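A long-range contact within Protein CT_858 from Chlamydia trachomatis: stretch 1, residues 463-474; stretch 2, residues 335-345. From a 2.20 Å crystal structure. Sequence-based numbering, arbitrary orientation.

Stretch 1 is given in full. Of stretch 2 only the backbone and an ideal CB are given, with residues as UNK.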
ATOM      1  N   GLU B 463     -13.838  24.765 -13.463  1.00 23.53           N
ATOM      2  CA  GLU B 463     -12.939  24.896 -12.325  1.00 23.93           C
ATOM      3  C   GLU B 463     -12.853  23.670 -11.441  1.00 24.71           C
ATOM      4  O   GLU B 463     -12.080  23.651 -10.474  1.00 25.48           O
ATOM      5  CB  GLU B 463     -13.322  26.120 -11.478  1.00 24.20           C
ATOM      6  CG  GLU B 463     -14.441  25.896 -10.474  1.00 21.29           C
ATOM      7  CD  GLU B 463     -15.809  25.771 -11.108  1.00 21.97           C
ATOM      8  OE1 GLU B 463     -16.786  25.473 -10.377  1.00 23.18           O
ATOM      9  OE2 GLU B 463     -15.917  25.977 -12.329  1.00 23.33           O
ATOM     10  N   GLN B 464     -13.652  22.654 -11.754  1.00 23.56           N
ATOM     11  CA  GLN B 464     -13.605  21.422 -10.992  1.00 24.15           C
ATOM     12  C   GLN B 464     -12.990  20.272 -11.798  1.00 23.94           C
ATOM     13  O   GLN B 464     -13.424  19.126 -11.702  1.00 20.17           O
ATOM     14  CB  GLN B 464     -14.996  21.045 -10.460  1.00 25.19           C
ATOM     15  CG  GLN B 464     -15.489  21.993  -9.359  1.00 25.89           C
ATOM     16  CD  GLN B 464     -16.705  21.468  -8.613  1.00 25.61           C
ATOM     17  OE1 GLN B 464     -17.693  21.042  -9.219  1.00 26.30           O
ATOM     18  NE2 GLN B 464     -16.642  21.507  -7.290  1.00 26.75           N
ATOM     19  N   ASP B 465     -11.974  20.612 -12.593  1.00 24.98           N
ATOM     20  CA  ASP B 465     -11.202  19.655 -13.389  1.00 23.13           C
ATOM     21  C   ASP B 465      -9.814  19.630 -12.768  1.00 22.88           C
ATOM     22  O   ASP B 465      -9.158  20.673 -12.687  1.00 23.99           O
ATOM     23  CB  ASP B 465     -11.096  20.109 -14.843  1.00 20.85           C
ATOM     24  CG  ASP B 465     -12.324  19.775 -15.629  1.00 21.13           C
ATOM     25  OD1 ASP B 465     -12.992  18.780 -15.266  1.00 20.83           O
ATOM     26  OD2 ASP B 465     -12.616  20.487 -16.605  1.00 21.09           O
ATOM     27  N   PHE B 466      -9.364  18.453 -12.342  1.00 23.31           N
ATOM     28  CA  PHE B 466      -8.058  18.314 -11.689  1.00 24.15           C
ATOM     29  C   PHE B 466      -7.138  17.281 -12.349  1.00 25.71           C
ATOM     30  O   PHE B 466      -7.607  16.354 -13.002  1.00 23.65           O
ATOM     31  CB  PHE B 466      -8.251  17.921 -10.218  1.00 22.62           C
ATOM     32  CG  PHE B 466      -9.272  18.761  -9.481  1.00 24.44           C
ATOM     33  CD1 PHE B 466     -10.633  18.527  -9.647  1.00 22.19           C
ATOM     34  CD2 PHE B 466      -8.867  19.782  -8.612  1.00 23.58           C
ATOM     35  CE1 PHE B 466     -11.586  19.291  -8.959  1.00 25.99           C
ATOM     36  CE2 PHE B 466      -9.810  20.558  -7.917  1.00 25.27           C
ATOM     37  CZ  PHE B 466     -11.178  20.309  -8.093  1.00 26.34           C
ATOM     38  N   SER B 467      -5.832  17.445 -12.133  1.00 27.86           N
ATOM     39  CA  SER B 467      -4.777  16.570 -12.672  1.00 27.59           C
ATOM     40  C   SER B 467      -4.983  16.117 -14.117  1.00 26.84           C
ATOM     41  O   SER B 467      -4.826  16.924 -15.039  1.00 27.04           O
ATOM     42  CB  SER B 467      -4.550  15.353 -11.755  1.00 30.54           C
ATOM     43  OG  SER B 467      -5.752  14.662 -11.471  1.00 38.60           O
ATOM     44  N   CYS B 468      -5.308  14.845 -14.342  1.00 23.31           N
ATOM     45  CA  CYS B 468      -5.513  14.410 -15.721  1.00 23.90           C
ATOM     46  C   CYS B 468      -6.575  15.260 -16.418  1.00 21.80           C
ATOM     47  O   CYS B 468      -6.503  15.445 -17.630  1.00 21.74           O
ATOM     48  CB  CYS B 468      -5.885  12.924 -15.783  1.00 25.06           C
ATOM     49  SG  CYS B 468      -4.495  11.823 -15.382  1.00 30.53           S
ATOM     50  N   ALA B 469      -7.545  15.779 -15.659  1.00 20.97           N
ATOM     51  CA  ALA B 469      -8.598  16.638 -16.228  1.00 20.64           C
ATOM     52  C   ALA B 469      -8.045  18.049 -16.499  1.00 22.21           C
ATOM     53  O   ALA B 469      -8.702  18.885 -17.149  1.00 19.88           O
ATOM     54  CB  ALA B 469      -9.809  16.697 -15.305  1.00 18.94           C
ATOM     55  N   ASP B 470      -6.849  18.317 -15.963  1.00 23.80           N
ATOM     56  CA  ASP B 470      -6.140  19.565 -16.241  1.00 23.30           C
ATOM     57  C   ASP B 470      -5.404  19.235 -17.553  1.00 23.68           C
ATOM     58  O   ASP B 470      -5.452  19.989 -18.523  1.00 22.81           O
ATOM     59  CB  ASP B 470      -5.040  19.877 -15.198  1.00 25.26           C
ATOM     60  CG  ASP B 470      -5.547  20.646 -13.987  1.00 27.35           C
ATOM     61  OD1 ASP B 470      -6.173  21.713 -14.169  1.00 26.25           O
ATOM     62  OD2 ASP B 470      -5.297  20.188 -12.849  1.00 26.06           O
ATOM     63  N   PHE B 471      -4.725  18.085 -17.555  1.00 23.12           N
ATOM     64  CA  PHE B 471      -3.912  17.635 -18.697  1.00 24.72           C
ATOM     65  C   PHE B 471      -4.630  17.381 -20.027  1.00 24.07           C
ATOM     66  O   PHE B 471      -4.099  17.721 -21.098  1.00 22.91           O
ATOM     67  CB  PHE B 471      -3.134  16.362 -18.320  1.00 26.56           C
ATOM     68  CG  PHE B 471      -2.283  16.497 -17.077  1.00 31.35           C
ATOM     69  CD1 PHE B 471      -1.899  15.357 -16.358  1.00 35.79           C
ATOM     70  CD2 PHE B 471      -1.871  17.749 -16.618  1.00 33.43           C
ATOM     71  CE1 PHE B 471      -1.114  15.467 -15.187  1.00 37.39           C
ATOM     72  CE2 PHE B 471      -1.093  17.874 -15.461  1.00 34.84           C
ATOM     73  CZ  PHE B 471      -0.714  16.730 -14.742  1.00 36.64           C
ATOM     74  N   PHE B 472      -5.812  16.770 -19.966  1.00 22.56           N
ATOM     75  CA  PHE B 472      -6.577  16.461 -21.175  1.00 23.84           C
ATOM     76  C   PHE B 472      -6.735  17.702 -22.058  1.00 22.57           C
ATOM     77  O   PHE B 472      -6.307  17.700 -23.210  1.00 23.28           O
ATOM     78  CB  PHE B 472      -7.962  15.874 -20.812  1.00 21.62           C
ATOM     79  CG  PHE B 472      -8.788  15.442 -22.009  1.00 21.61           C
ATOM     80  CD1 PHE B 472      -8.504  14.254 -22.676  1.00 20.15           C
ATOM     81  CD2 PHE B 472      -9.875  16.212 -22.443  1.00 20.89           C
ATOM     82  CE1 PHE B 472      -9.296  13.823 -23.763  1.00 20.32           C
ATOM     83  CE2 PHE B 472     -10.671  15.802 -23.522  1.00 20.93           C
ATOM     84  CZ  PHE B 472     -10.380  14.597 -24.185  1.00 20.61           C
ATOM     85  N   PRO B 473      -7.330  18.787 -21.531  1.00 23.96           N
ATOM     86  CA  PRO B 473      -7.474  19.970 -22.389  1.00 22.87           C
ATOM     87  C   PRO B 473      -6.161  20.665 -22.751  1.00 23.02           C
ATOM     88  O   PRO B 473      -6.032  21.217 -23.844  1.00 23.25           O
ATOM     89  CB  PRO B 473      -8.411  20.871 -21.584  1.00 20.26           C
ATOM     90  CG  PRO B 473      -8.066  20.532 -20.173  1.00 22.77           C
ATOM     91  CD  PRO B 473      -7.965  19.014 -20.220  1.00 24.13           C
ATOM     92  N   VAL B 474      -5.180  20.628 -21.855  1.00 22.22           N
ATOM     93  CA  VAL B 474      -3.915  21.293 -22.148  1.00 23.63           C
ATOM     94  C   VAL B 474      -3.204  20.649 -23.342  1.00 24.28           C
ATOM     95  O   VAL B 474      -2.639  21.349 -24.188  1.00 24.15           O
ATOM     96  CB  VAL B 474      -2.970  21.343 -20.889  1.00 25.22           C
ATOM     97  CG1 VAL B 474      -2.100  20.090 -20.781  1.00 22.26           C
ATOM     98  CG2 VAL B 474      -2.110  22.592 -20.960  1.00 24.84           C
ATOM     99  N   UNK B 335     -18.421  16.883 -29.307  1.00 21.43           N
ATOM    100  CA  UNK B 335     -18.356  17.678 -28.095  1.00 21.34           C
ATOM    101  C   UNK B 335     -18.003  16.721 -26.962  1.00 22.52           C
ATOM    102  O   UNK B 335     -18.660  15.689 -26.778  1.00 24.43           O
ATOM    103  CB  UNK B 335     -19.669  18.417 -27.828  1.00 21.34           C
ATOM    104  N   UNK B 336     -16.952  17.046 -26.216  1.00 21.60           N
ATOM    105  CA  UNK B 336     -16.533  16.222 -25.089  1.00 19.05           C
ATOM    106  C   UNK B 336     -16.748  17.009 -23.801  1.00 20.62           C
ATOM    107  O   UNK B 336     -16.106  18.048 -23.583  1.00 19.41           O
ATOM    108  CB  UNK B 336     -15.071  15.792 -25.231  1.00 19.05           C
ATOM    109  N   UNK B 337     -17.662  16.538 -22.960  1.00 19.63           N
ATOM    110  CA  UNK B 337     -17.916  17.207 -21.695  1.00 20.74           C
ATOM    111  C   UNK B 337     -16.950  16.598 -20.688  1.00 22.37           C
ATOM    112  O   UNK B 337     -17.068  15.430 -20.334  1.00 21.55           O
ATOM    113  CB  UNK B 337     -19.373  17.060 -21.250  1.00 20.74           C
ATOM    114  N   UNK B 338     -15.987  17.384 -20.232  1.00 23.12           N
ATOM    115  CA  UNK B 338     -15.019  16.877 -19.279  1.00 23.36           C
ATOM    116  C   UNK B 338     -15.070  17.635 -17.948  1.00 24.10           C
ATOM    117  O   UNK B 338     -14.133  17.557 -17.153  1.00 21.92           O
ATOM    118  CB  UNK B 338     -13.613  16.959 -19.876  1.00 23.36           C
ATOM    119  N   UNK B 339     -16.157  18.369 -17.711  1.00 23.96           N
ATOM    120  CA  UNK B 339     -16.318  19.132 -16.469  1.00 23.73           C
ATOM    121  C   UNK B 339     -16.446  18.225 -15.242  1.00 24.74           C
ATOM    122  O   UNK B 339     -16.768  17.047 -15.375  1.00 23.24           O
ATOM    123  CB  UNK B 339     -17.547  20.037 -16.569  1.00 23.73           C
ATOM    124  N   UNK B 340     -16.189  18.774 -14.052  1.00 23.35           N
ATOM    125  CA  UNK B 340     -16.328  18.008 -12.812  1.00 22.95           C
ATOM    126  C   UNK B 340     -15.693  16.621 -12.920  1.00 22.94           C
ATOM    127  O   UNK B 340     -16.355  15.593 -12.750  1.00 23.92           O
ATOM    128  CB  UNK B 340     -17.807  17.872 -12.444  1.00 22.95           C
ATOM    129  N   UNK B 341     -14.398  16.609 -13.184  1.00 22.49           N
ATOM    130  CA  UNK B 341     -13.643  15.384 -13.370  1.00 20.64           C
ATOM    131  C   UNK B 341     -12.430  15.490 -12.446  1.00 21.98           C
ATOM    132  O   UNK B 341     -11.645  16.422 -12.565  1.00 21.94           O
ATOM    133  CB  UNK B 341     -13.238  15.177 -14.831  1.00 20.64           C
ATOM    134  N   UNK B 342     -12.253  14.521 -11.530  1.00 22.82           N
ATOM    135  CA  UNK B 342     -11.155  14.473 -10.554  1.00 24.08           C
ATOM    136  C   UNK B 342      -9.770  14.060 -11.043  1.00 25.36           C
ATOM    137  O   UNK B 342      -8.820  14.081 -10.267  1.00 26.15           O
ATOM    138  CB  UNK B 342     -11.554  13.506  -9.438  1.00 24.08           C
ATOM    139  N   UNK B 343      -9.643  13.689 -12.310  1.00 24.84           N
ATOM    140  CA  UNK B 343      -8.348  13.255 -12.809  1.00 23.76           C
ATOM    141  C   UNK B 343      -8.239  11.746 -12.656  1.00 25.45           C
ATOM    142  O   UNK B 343      -9.258  11.056 -12.670  1.00 24.68           O
ATOM    143  CB  UNK B 343      -7.208  13.963 -12.073  1.00 23.76           C
ATOM    144  N   UNK B 344      -7.024  11.223 -12.503  1.00 26.54           N
ATOM    145  CA  UNK B 344      -6.873   9.790 -12.347  1.00 26.82           C
ATOM    146  C   UNK B 344      -5.570   9.206 -12.853  1.00 27.85           C
ATOM    147  O   UNK B 344      -4.484   9.637 -12.452  1.00 27.70           O
ATOM    148  CB  UNK B 344      -8.031   9.090 -13.061  1.00 26.82           C
ATOM    149  N   UNK B 345      -5.686   8.223 -13.744  1.00 27.16           N
ATOM    150  CA  UNK B 345      -4.535   7.527 -14.309  1.00 26.84           C
ATOM    151  C   UNK B 345      -4.002   8.162 -15.584  1.00 27.70           C
ATOM    152  O   UNK B 345      -4.732   8.320 -16.569  1.00 28.99           O
ATOM    153  CB  UNK B 345      -4.906   6.069 -14.590  1.00 26.84           C
TER

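Position 335 lies in a strand, and its ideal CB has nothing of stretch 1 within 5.5 Å, so this contact sets no preference; the residue is Ile-335. At 336, CA-to-CB points toward stretch 1 and the ideal CB is 4.7 Å from Phe-472 CE2. An apolar side chain of medium or large size would suit the aromatic neighbor, whether aliphatic or aromatic. Ile-336 is found, and its CD1 packs at the edge of the Phe-472 ring, 3.9 Å from Phe-472 CZ. Position 337 is again out of reach; Asp-337 instead accepts hydrogen bonds from 339 within its own stretch.

At 338 the CB points toward stretch 1, 4.6 Å from Phe-472 CD2 and 4.9 Å from Asp-465 OD2. Beyond it lie the first helical turn and the carbonyl O of Ala-469, which is left without its usual helical partner because Pro-473 has no N-H. A long side chain with a donor at its end would fit, and glutamine, lysine or arginine could all be considered. The residue is Gln-338, which has the largest covered area in its stretch: its NE2 donates to Ala-469 O at 3.2 Å, filling the gap left at the kink, while its OE1 approaches Phe-472 CB at 3.0 Å. The backbone matters too, since Gln-338 O lies 2.5 Å from Asp-465 OD1.

CA-to-CB at 339 points away, leaving the choice open; Thr-339 bonds to Asp-337 OD2 through both N and OG1. Position 340 has phi/psi of 46/60, a left-handed conformation favoring glycine, asparagine or aspartate. Its CB points away, but a polar side chain could turn back to the amide of Gln-464. Asn-340 does so, its end coming nearer to that amide.

At 341 the backbone carries the pairing: N donates weakly to Gln-464 O (3.1 Å), and O accepts from Phe-466 N (3.1 Å). The sideways CB is 3.8 Å from Ala-469 CB, so a small or slender side chain is plausible. Asn-341 places OD1 2.9 Å from the backbone N of 343, accepting a hydrogen bond that steadies the turn.

Position 342, its CB pointing away and 5.1 Å from Phe-466 CD1, tolerates many residues; with phi -76°, proline is among them, and Pro-342 is present. At 343 an ideal CB would lie 1.7 Å from Ser-467 OG and 2.6 Å from Phe-466 O, and phi/psi of 92/-152 independently demands glycine: Gly-343. At 344, phi/psi of 151/-125 alone calls for Gly-344, whose O lies 3.7 Å from Cys-468 SG. Position 345 points away; Ser-345 occupies an N-cap position.

Stretch 2 335-345: IIDQTNNPGGS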
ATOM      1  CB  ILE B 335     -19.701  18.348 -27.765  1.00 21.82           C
ATOM      2  CG1 ILE B 335     -20.052  19.387 -28.842  1.00 20.48           C
ATOM      3  CG2 ILE B 335     -19.616  19.024 -26.393  1.00 22.72           C
ATOM      4  CD1 ILE B 335     -21.443  19.963 -28.689  1.00 21.42           C
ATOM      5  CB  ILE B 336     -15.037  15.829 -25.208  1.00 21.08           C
ATOM      6  CG1 ILE B 336     -14.837  14.899 -26.408  1.00 18.98           C
ATOM      7  CG2 ILE B 336     -14.555  15.152 -23.914  1.00 18.86           C
ATOM      8  CD1 ILE B 336     -13.392  14.483 -26.621  1.00 23.11           C
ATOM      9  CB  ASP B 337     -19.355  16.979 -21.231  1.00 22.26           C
ATOM     10  CG  ASP B 337     -19.591  17.471 -19.806  1.00 23.72           C
ATOM     11  OD1 ASP B 337     -20.632  17.111 -19.219  1.00 20.88           O
ATOM     12  OD2 ASP B 337     -18.731  18.219 -19.277  1.00 22.06           O
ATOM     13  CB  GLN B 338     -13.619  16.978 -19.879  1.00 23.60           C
ATOM     14  CG  GLN B 338     -12.618  16.135 -19.167  1.00 24.49           C
ATOM     15  CD  GLN B 338     -11.304  16.839 -18.943  1.00 24.20           C
ATOM     16  OE1 GLN B 338     -10.258  16.199 -18.939  1.00 26.94           O
ATOM     17  NE2 GLN B 338     -11.346  18.153 -18.729  1.00 23.90           N
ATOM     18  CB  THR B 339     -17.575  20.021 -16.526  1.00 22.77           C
ATOM     19  OG1 THR B 339     -18.729  19.207 -16.777  1.00 24.02           O
ATOM     20  CG2 THR B 339     -17.452  21.049 -17.636  1.00 20.43           C
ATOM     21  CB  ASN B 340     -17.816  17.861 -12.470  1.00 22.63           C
ATOM     22  CG  ASN B 340     -18.442  19.151 -11.961  1.00 24.50           C
ATOM     23  OD1 ASN B 340     -17.843  20.227 -12.016  1.00 24.80           O
ATOM     24  ND2 ASN B 340     -19.663  19.044 -11.462  1.00 23.64           N
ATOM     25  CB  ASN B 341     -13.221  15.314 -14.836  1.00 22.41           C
ATOM     26  CG  ASN B 341     -12.460  14.062 -15.172  1.00 21.92           C
ATOM     27  OD1 ASN B 341     -11.576  13.646 -14.434  1.00 22.02           O
ATOM     28  ND2 ASN B 341     -12.792  13.457 -16.309  1.00 24.38           N
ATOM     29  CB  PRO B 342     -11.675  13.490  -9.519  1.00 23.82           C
ATOM     30  CG  PRO B 342     -12.328  12.446 -10.405  1.00 24.40           C
ATOM     31  CD  PRO B 342     -13.111  13.322 -11.402  1.00 22.95           C
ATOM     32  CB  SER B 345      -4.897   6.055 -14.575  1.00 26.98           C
ATOM     33  OG  SER B 345      -3.826   5.362 -15.202  1.00 26.21           O
TER
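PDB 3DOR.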